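Local atomic coordinates of citrate synthase (Metallosphaera sedula, PDB entry 6ABX), a protein that probably condenses acetyl-CoA with oxaloacetate and water to form citrate and coenzyme A, feeding carbon into the tricarboxylic acid cycle. Residues V171-H176 against P325-S330; S200-G205 against A331-W336; E76-F81 against P124-L129. All coordinates share one frame; numbering follows the deposited sequence.

Interaction 1. Residues V171-H176 against P325-S330; sequences VSLMLH and PTIFAS
The imidazole of H176 drives its edge onto one face of the F328 ring, a T-shaped (edge-to-face) pair in the buried, all-helical core of the citrate synthase fold. H176 CD2 does the touching, 3.5 Å from F328 CD2, over the rim of the phenyl ring rather than its middle. The ring centroids are 4.9 Å apart and the planes meet at 68°. H176 has CG anti to the carbonyl carbon (chi1 -73°), a torsion that lays the imidazole back beside the preceding turn. There H176 ND1 donates to the backbone S172 O at 2.8 Å, nearly straight at 170° and within the plane of the imidazole. This bond fixes the ring's rotation and leaves the CD2 edge facing F328. Replacing this histidine by alanine is likely to leave S172 O without this donor and open a gap beside the phenyl face, setting the F328 ring freer to turn.

One turn earlier, L173 makes the second touch, crossing I327 at about a right angle; L173 CD2 rests 3.9 Å from I327 CG2. The contact lies beside the oxaloacetate site: the F328 side chain is about 4 Å from that of R332, an oxaloacetate-binding residue, and about 4 Å from a bound citrate, while the backbone carbonyl of H176 accepts a hydrogen bond from R332. Helix 310-316 packs on both segments, through S172, H176 and I327.

The same leucine methyl also meets a polar atom, L173 CD2 lying 3.8 Å from S330 OG. S330 OG is spent within its own helix, donating to I327 O at 2.7 Å, in the carbonyl plane and on a lone pair.

Interaction 2. Residues S200-G205 against A331-W336; sequences SSVVAG and ARVIGW
V202 is the first residue of helix 198-209 to meet helix 324-343 here, and it does so with both methyls. CG1 and CG2 straddle the CG2 methyl of V333, with V202 CG2 and V333 CG2 3.9 Å apart. V333 presents this methyl with CG2 anti to its own backbone N, leaving CG1 in the position between N and the carbonyl carbon (chi1 65°). The CG1 branch of V202 serves a second neighbour as well, meeting W336 CE3 at 4.1 Å, at the benzene part of the indole.

One turn on comes G205, where the absence of a side chain lets the tryptophan lie directly against the backbone. G205 CA sits over one face of the six-membered ring, 4.0 Å from the W336 centroid and only 11° off the ring normal, a CH-pi contact. The glycine carbonyl carbon also packs on the ring, G205 C lying 3.5 Å from W336 CH2. A side chain at this glycine would point into the indole, so the close approach depends on there being none. The opposite face of the ring is lined from within its own helix by R332 CG, 3.3 Å above the plane of W336, and the indole is thus held between the two helices. At its polar edge, NE1 is hydrogen-bonded to S184. R332, which lines this indole, is an oxaloacetate-binding residue and here reaches a bound citrate with NH2.

The axes of segments 200-205 and 331-336 approach to 10.5 Å, with 127° between their N-to-C directions. Helix 183-192 packs on W336 and on S201 and A204, helix 91-105 lies against V202 and V203, and V203 and A204 meet their counterparts on the second subunit, so that helix 198-209 has helix 324-343 on one flank and forms part of the dimer interface with another.

Interaction 3. Residues E76-F81 against P124-L129; sequences EDISTF and PTIISL
L129 reaches across to S79 with a single methyl: L129 CD2 lies 3.8 Å from S79 CB and 3.7 Å from S79 O. Its CG is anti to the backbone N (chi1 180°), a torsion that carries the branch point out from helix 112-134 toward helix 76-85; with chi2 at 56° CD2 is the methyl set against the serine. S79 in turn holds its hydroxyl between its own N and carbonyl carbon (chi1 58°), and what the leucine methyl meets is the methylene and the backbone carbonyl oxygen. The S79 hydroxyl itself makes a weak hydrogen bond to S75 O, back along its own chain.

The second touch joins two isoleucines of similar shape. I78 and I126 both carry CG1 anti to the carbonyl carbon, with the chain extended beyond it, yet they use different branches: I78 CG2 meets I126 CG1 at 4.2 Å, a loose fit. The I126 side chain sets out alongside helix 76-85, and its outer atoms bring it nearer. I126 also packs on T98 and M102 of helix 91-105, while V82, in the next turn of helix 76-85, lies against both I126 and L129.

Helix 112-134 is kinked at P124 and T125, whose N atoms make no bond to the turn before; I126 and L129 follow directly after this point.

This is helix packing away from the annotated sites, and the region extends to the dimer partner, where D77 forms a salt bridge with R84 of the second subunit. Across the contact itself the touching atoms are mostly aliphatic carbons and just 130 Å² is buried, which implies van der Waals packing with little directional preference.

In the fold
From the N terminus, the chain first closes a loop at interaction 3, where helix 112-134 returns to helix 76-85 after 42 largely helical residues. Interactions 1 and 2 open later and cross: 171-176 and then 200-205 are laid down before helix 324-343 comes back to meet them with successive turns, 325-330 and 331-336. That one helix therefore ties helix 163-174 to helix 198-209, and H176 CB and A331 CB lie 3.7 Å apart where the two contacts meet, beside the oxaloacetate site. Interaction 3 precedes both in series but touches interaction 1, as I127 packs on T326 and S330. Interactions 2 and 3 do not meet, although both border the second subunit.

Interaction 1. Residues V171-H176 against P325-S330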
loop_
_atom_site.group_PDB
_atom_site.type_symbol
_atom_site.label_atom_id
_atom_site.label_comp_id
_atom_site.label_asym_id
_atom_site.label_seq_id
_atom_site.Cartn_x
_atom_site.Cartn_y
_atom_site.Cartn_z
ATOM N N VAL A 171 -21.865 16.728 -4.574
ATOM C CA VAL A 171 -22.319 16.095 -3.352
ATOM C C VAL A 171 -21.863 14.631 -3.267
ATOM O O VAL A 171 -21.325 14.209 -2.188
ATOM C CB VAL A 171 -23.843 16.201 -3.214
ATOM C CG1 VAL A 171 -24.367 15.369 -2.034
ATOM C CG2 VAL A 171 -24.281 17.642 -3.085
ATOM N N SER A 172 -22.037 13.839 -4.347
ATOM C CA SER A 172 -21.612 12.493 -4.320
ATOM C C SER A 172 -20.118 12.328 -3.986
ATOM O O SER A 172 -19.771 11.439 -3.178
ATOM C CB SER A 172 -21.957 11.800 -5.620
ATOM O OG SER A 172 -23.302 12.047 -5.933
ATOM N N LEU A 173 -19.235 13.210 -4.502
ATOM C CA LEU A 173 -17.827 13.175 -4.141
ATOM C C LEU A 173 -17.616 13.608 -2.681
ATOM O O LEU A 173 -16.869 12.911 -1.947
ATOM C CB LEU A 173 -17.021 14.068 -5.091
ATOM C CG LEU A 173 -16.988 13.610 -6.547
ATOM C CD1 LEU A 173 -16.368 14.678 -7.425
ATOM C CD2 LEU A 173 -16.249 12.283 -6.667
ATOM N N MET A 174 -18.318 14.660 -2.185
ATOM C CA MET A 174 -18.089 15.101 -0.777
ATOM C C MET A 174 -18.414 13.937 0.174
ATOM O O MET A 174 -17.728 13.680 1.186
ATOM C CB MET A 174 -18.973 16.324 -0.379
ATOM C CG MET A 174 -18.546 17.611 -1.025
ATOM S SD MET A 174 -19.524 19.093 -0.484
ATOM C CE MET A 174 -20.982 18.873 -1.464
ATOM N N LEU A 175 -19.445 13.154 -0.157
ATOM C CA LEU A 175 -19.911 12.049 0.649
ATOM C C LEU A 175 -18.879 10.926 0.789
ATOM O O LEU A 175 -19.021 10.161 1.748
ATOM C CB LEU A 175 -21.190 11.442 0.083
ATOM C CG LEU A 175 -22.424 12.340 0.161
ATOM C CD1 LEU A 175 -23.643 11.680 -0.471
ATOM C CD2 LEU A 175 -22.733 12.700 1.584
ATOM N N HIS A 176 -17.907 10.844 -0.121
ATOM C CA HIS A 176 -16.865 9.819 -0.143
ATOM C C HIS A 176 -15.500 10.285 0.394
ATOM O O HIS A 176 -14.561 9.496 0.377
ATOM C CB HIS A 176 -16.717 9.260 -1.554
ATOM C CG HIS A 176 -17.848 8.378 -1.967
ATOM N ND1 HIS A 176 -19.007 8.880 -2.513
ATOM C CD2 HIS A 176 -17.986 7.037 -1.932
ATOM C CE1 HIS A 176 -19.831 7.855 -2.776
ATOM N NE2 HIS A 176 -19.250 6.718 -2.374
ATOM N N PRO A 325 -14.911 2.332 -8.482
ATOM C CA PRO A 325 -13.906 2.314 -7.421
ATOM C C PRO A 325 -12.849 3.418 -7.591
ATOM O O PRO A 325 -12.340 3.987 -6.583
ATOM C CB PRO A 325 -13.224 0.946 -7.521
ATOM C CG PRO A 325 -14.249 0.078 -8.278
ATOM C CD PRO A 325 -15.126 0.993 -9.099
ATOM N N THR A 326 -12.575 3.778 -8.846
ATOM C CA THR A 326 -11.579 4.862 -9.077
ATOM C C THR A 326 -12.174 6.192 -8.597
ATOM O O THR A 326 -11.404 7.101 -8.118
ATOM C CB THR A 326 -10.999 4.931 -10.488
ATOM O OG1 THR A 326 -11.984 5.346 -11.437
ATOM C CG2 THR A 326 -10.376 3.620 -10.931
ATOM N N ILE A 327 -13.458 6.398 -8.888
ATOM C CA ILE A 327 -14.132 7.634 -8.515
ATOM C C ILE A 327 -14.155 7.754 -6.980
ATOM O O ILE A 327 -13.908 8.860 -6.397
ATOM C CB ILE A 327 -15.528 7.683 -9.158
ATOM C CG1 ILE A 327 -15.421 7.664 -10.677
ATOM C CG2 ILE A 327 -16.278 8.918 -8.706
ATOM C CD1 ILE A 327 -16.738 7.346 -11.329
ATOM N N PHE A 328 -14.479 6.642 -6.308
ATOM C CA PHE A 328 -14.349 6.587 -4.842
ATOM C C PHE A 328 -12.965 7.093 -4.418
ATOM O O PHE A 328 -12.845 7.979 -3.563
ATOM C CB PHE A 328 -14.678 5.169 -4.403
ATOM C CG PHE A 328 -14.873 4.909 -2.936
ATOM C CD1 PHE A 328 -13.936 5.307 -1.997
ATOM C CD2 PHE A 328 -15.999 4.228 -2.495
ATOM C CE1 PHE A 328 -14.128 5.044 -0.645
ATOM C CE2 PHE A 328 -16.171 3.950 -1.138
ATOM C CZ PHE A 328 -15.230 4.359 -0.221
ATOM N N ALA A 329 -11.906 6.519 -4.982
ATOM C CA ALA A 329 -10.523 6.914 -4.644
ATOM C C ALA A 329 -10.311 8.402 -4.882
ATOM O O ALA A 329 -9.618 9.047 -4.096
ATOM C CB ALA A 329 -9.524 6.106 -5.443
ATOM N N SER A 330 -10.928 8.961 -5.949
ATOM C CA SER A 330 -10.702 10.350 -6.325
ATOM C C SER A 330 -11.154 11.273 -5.186
ATOM O O SER A 330 -10.557 12.291 -4.964
ATOM C CB SER A 330 -11.390 10.719 -7.632
ATOM O OG SER A 330 -12.767 10.998 -7.474
#

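Interaction 2. Residues S200-G205 against A331-W336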
loop_
_atom_site.group_PDB
_atom_site.type_symbol
_atom_site.label_atom_id
_atom_site.label_comp_id
_atom_site.label_asym_id
_atom_site.label_seq_id
_atom_site.Cartn_x
_atom_site.Cartn_y
_atom_site.Cartn_z
ATOM N N SER A 200 3.532 6.960 -1.789
ATOM C CA SER A 200 3.586 5.550 -1.358
ATOM C C SER A 200 2.364 5.208 -0.508
ATOM O O SER A 200 1.717 4.168 -0.712
ATOM C CB SER A 200 4.853 5.283 -0.589
ATOM O OG SER A 200 5.987 5.335 -1.433
ATOM N N SER A 201 2.002 6.120 0.409
ATOM C CA SER A 201 0.777 5.903 1.265
ATOM C C SER A 201 -0.471 5.723 0.405
ATOM O O SER A 201 -1.254 4.765 0.608
ATOM C CB SER A 201 0.546 7.008 2.274
ATOM O OG SER A 201 1.573 6.970 3.207
ATOM N N VAL A 202 -0.691 6.679 -0.500
ATOM C CA VAL A 202 -1.858 6.685 -1.328
ATOM C C VAL A 202 -1.878 5.461 -2.251
ATOM O O VAL A 202 -2.946 4.878 -2.453
ATOM C CB VAL A 202 -2.048 7.996 -2.100
ATOM C CG1 VAL A 202 -3.130 7.919 -3.201
ATOM C CG2 VAL A 202 -2.352 9.139 -1.135
ATOM N N VAL A 203 -0.732 5.066 -2.816
ATOM C CA VAL A 203 -0.646 3.846 -3.598
ATOM C C VAL A 203 -1.132 2.648 -2.774
ATOM O O VAL A 203 -1.921 1.819 -3.304
ATOM C CB VAL A 203 0.775 3.630 -4.178
ATOM C CG1 VAL A 203 0.946 2.251 -4.762
ATOM C CG2 VAL A 203 1.104 4.708 -5.204
ATOM N N ALA A 204 -0.747 2.548 -1.497
ATOM C CA ALA A 204 -1.237 1.471 -0.678
ATOM C C ALA A 204 -2.733 1.600 -0.419
ATOM O O ALA A 204 -3.429 0.591 -0.433
ATOM C CB ALA A 204 -0.479 1.405 0.611
ATOM N N GLY A 205 -3.241 2.833 -0.201
ATOM C CA GLY A 205 -4.692 3.061 -0.087
ATOM C C GLY A 205 -5.485 2.506 -1.279
ATOM O O GLY A 205 -6.446 1.765 -1.124
ATOM N N ALA A 331 -12.169 10.877 -4.423
ATOM C CA ALA A 331 -12.641 11.661 -3.281
ATOM C C ALA A 331 -11.890 11.247 -2.000
ATOM O O ALA A 331 -11.460 12.111 -1.188
ATOM C CB ALA A 331 -14.137 11.404 -3.094
ATOM N N ARG A 332 -11.669 9.944 -1.849
ATOM C CA ARG A 332 -11.180 9.411 -0.527
ATOM C C ARG A 332 -9.701 9.761 -0.323
ATOM O O ARG A 332 -9.190 9.777 0.817
ATOM C CB ARG A 332 -11.523 7.914 -0.418
ATOM C CG ARG A 332 -10.996 7.246 0.845
ATOM C CD ARG A 332 -11.580 7.829 2.113
ATOM N NE ARG A 332 -13.004 7.785 2.122
ATOM C CZ ARG A 332 -13.763 6.725 2.470
ATOM N NH1 ARG A 332 -13.179 5.573 2.851
ATOM N NH2 ARG A 332 -15.076 6.817 2.350
ATOM N N VAL A 333 -8.967 10.102 -1.402
ATOM C CA VAL A 333 -7.599 10.537 -1.301
ATOM C C VAL A 333 -7.467 11.743 -0.387
ATOM O O VAL A 333 -6.466 11.882 0.336
ATOM C CB VAL A 333 -6.982 10.803 -2.671
ATOM C CG1 VAL A 333 -7.629 11.961 -3.395
ATOM C CG2 VAL A 333 -5.493 11.005 -2.571
ATOM N N ILE A 334 -8.505 12.560 -0.313
ATOM C CA ILE A 334 -8.474 13.726 0.608
ATOM C C ILE A 334 -8.434 13.223 2.058
ATOM O O ILE A 334 -7.608 13.611 2.844
ATOM C CB ILE A 334 -9.661 14.653 0.329
ATOM C CG1 ILE A 334 -9.576 15.306 -1.053
ATOM C CG2 ILE A 334 -9.757 15.716 1.397
ATOM C CD1 ILE A 334 -10.908 15.740 -1.612
ATOM N N GLY A 335 -9.350 12.329 2.417
ATOM C CA GLY A 335 -9.333 11.730 3.753
ATOM C C GLY A 335 -8.066 10.955 4.041
ATOM O O GLY A 335 -7.512 11.091 5.129
ATOM N N TRP A 336 -7.621 10.126 3.095
ATOM C CA TRP A 336 -6.415 9.386 3.295
ATOM C C TRP A 336 -5.267 10.307 3.735
ATOM O O TRP A 336 -4.510 10.075 4.721
ATOM C CB TRP A 336 -5.966 8.631 2.059
ATOM C CG TRP A 336 -6.830 7.470 1.706
ATOM C CD1 TRP A 336 -7.587 6.735 2.539
ATOM C CD2 TRP A 336 -6.900 6.845 0.419
ATOM N NE1 TRP A 336 -8.199 5.720 1.852
ATOM C CE2 TRP A 336 -7.760 5.733 0.555
ATOM C CE3 TRP A 336 -6.319 7.104 -0.824
ATOM C CZ2 TRP A 336 -8.099 4.916 -0.518
ATOM C CZ3 TRP A 336 -6.694 6.316 -1.900
ATOM C CH2 TRP A 336 -7.615 5.281 -1.754
#

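Interaction 3. Residues E76-F81 against P124-L129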
loop_
_atom_site.group_PDB
_atom_site.type_symbol
_atom_site.label_atom_id
_atom_site.label_comp_id
_atom_site.label_asym_id
_atom_site.label_seq_id
_atom_site.Cartn_x
_atom_site.Cartn_y
_atom_site.Cartn_z
ATOM N N GLU A 76 3.104 13.394 -19.957
ATOM C CA GLU A 76 3.002 12.608 -21.181
ATOM C C GLU A 76 3.160 11.100 -20.908
ATOM O O GLU A 76 2.430 10.275 -21.535
ATOM C CB GLU A 76 4.050 13.100 -22.196
ATOM C CG GLU A 76 3.519 14.237 -23.028
ATOM C CD GLU A 76 2.506 13.830 -24.086
ATOM O OE1 GLU A 76 2.548 12.656 -24.525
ATOM O OE2 GLU A 76 1.695 14.691 -24.488
ATOM N N ASP A 77 4.085 10.729 -20.013
ATOM C CA ASP A 77 4.346 9.347 -19.667
ATOM C C ASP A 77 3.056 8.713 -19.129
ATOM O O ASP A 77 2.681 7.563 -19.461
ATOM C CB ASP A 77 5.471 9.225 -18.651
ATOM C CG ASP A 77 6.843 9.202 -19.307
ATOM O OD1 ASP A 77 6.919 9.509 -20.535
ATOM O OD2 ASP A 77 7.813 8.881 -18.590
ATOM N N ILE A 78 2.349 9.484 -18.290
ATOM C CA ILE A 78 1.153 8.949 -17.602
ATOM C C ILE A 78 0.017 8.861 -18.614
ATOM O O ILE A 78 -0.623 7.854 -18.671
ATOM C CB ILE A 78 0.793 9.737 -16.329
ATOM C CG1 ILE A 78 1.789 9.368 -15.224
ATOM C CG2 ILE A 78 -0.633 9.489 -15.883
ATOM C CD1 ILE A 78 1.696 10.213 -13.985
ATOM N N SER A 79 -0.168 9.916 -19.420
ATOM C CA SER A 79 -1.250 9.895 -20.354
ATOM C C SER A 79 -1.033 8.791 -21.380
ATOM O O SER A 79 -2.013 8.154 -21.752
ATOM C CB SER A 79 -1.552 11.222 -21.017
ATOM O OG SER A 79 -0.423 11.725 -21.713
ATOM N N THR A 80 0.203 8.621 -21.881
ATOM C CA THR A 80 0.469 7.536 -22.833
ATOM C C THR A 80 0.163 6.166 -22.204
ATOM O O THR A 80 -0.451 5.319 -22.850
ATOM C CB THR A 80 1.875 7.587 -23.446
ATOM O OG1 THR A 80 1.874 8.798 -24.204
ATOM C CG2 THR A 80 2.165 6.389 -24.325
ATOM N N PHE A 81 0.594 5.956 -20.958
ATOM C CA PHE A 81 0.318 4.738 -20.241
ATOM C C PHE A 81 -1.185 4.443 -20.150
ATOM O O PHE A 81 -1.673 3.296 -20.369
ATOM C CB PHE A 81 0.970 4.747 -18.855
ATOM C CG PHE A 81 0.762 3.422 -18.150
ATOM C CD1 PHE A 81 1.600 2.348 -18.390
ATOM C CD2 PHE A 81 -0.307 3.242 -17.275
ATOM C CE1 PHE A 81 1.398 1.132 -17.751
ATOM C CE2 PHE A 81 -0.520 2.005 -16.654
ATOM C CZ PHE A 81 0.330 0.957 -16.898
ATOM N N PRO A 124 -8.969 12.722 -11.355
ATOM C CA PRO A 124 -10.067 12.819 -12.325
ATOM C C PRO A 124 -9.581 12.883 -13.766
ATOM O O PRO A 124 -10.273 12.356 -14.672
ATOM C CB PRO A 124 -10.859 14.084 -11.957
ATOM C CG PRO A 124 -10.509 14.246 -10.455
ATOM C CD PRO A 124 -9.091 13.755 -10.310
ATOM N N THR A 125 -8.434 13.498 -14.003
ATOM C CA THR A 125 -7.907 13.566 -15.352
ATOM C C THR A 125 -7.602 12.158 -15.879
ATOM O O THR A 125 -7.907 11.802 -16.993
ATOM C CB THR A 125 -6.668 14.453 -15.403
ATOM O OG1 THR A 125 -7.003 15.668 -14.714
ATOM C CG2 THR A 125 -6.172 14.693 -16.816
ATOM N N ILE A 126 -7.015 11.346 -15.011
ATOM C CA ILE A 126 -6.664 9.939 -15.352
ATOM C C ILE A 126 -7.942 9.141 -15.587
ATOM O O ILE A 126 -8.078 8.399 -16.581
ATOM C CB ILE A 126 -5.808 9.321 -14.229
ATOM C CG1 ILE A 126 -4.432 9.996 -14.154
ATOM C CG2 ILE A 126 -5.694 7.816 -14.368
ATOM C CD1 ILE A 126 -3.657 9.746 -12.899
ATOM N N ILE A 127 -8.917 9.268 -14.676
ATOM C CA ILE A 127 -10.134 8.504 -14.788
ATOM C C ILE A 127 -10.841 8.839 -16.110
ATOM O O ILE A 127 -11.342 7.952 -16.811
ATOM C CB ILE A 127 -11.069 8.772 -13.599
ATOM C CG1 ILE A 127 -10.436 8.215 -12.318
ATOM C CG2 ILE A 127 -12.444 8.164 -13.839
ATOM C CD1 ILE A 127 -11.202 8.588 -11.073
ATOM N N SER A 128 -10.927 10.135 -16.386
ATOM C CA SER A 128 -11.605 10.646 -17.591
ATOM C C SER A 128 -10.927 10.105 -18.877
ATOM O O SER A 128 -11.634 9.669 -19.804
ATOM C CB SER A 128 -11.687 12.156 -17.532
ATOM O OG SER A 128 -12.467 12.583 -16.424
ATOM N N LEU A 129 -9.593 10.095 -18.910
ATOM C CA LEU A 129 -8.857 9.546 -20.054
ATOM C C LEU A 129 -9.075 8.043 -20.193
ATOM O O LEU A 129 -9.302 7.567 -21.311
ATOM C CB LEU A 129 -7.390 9.901 -19.917
ATOM C CG LEU A 129 -6.483 9.404 -21.035
ATOM C CD1 LEU A 129 -6.974 9.886 -22.391
ATOM C CD2 LEU A 129 -5.083 9.909 -20.733
#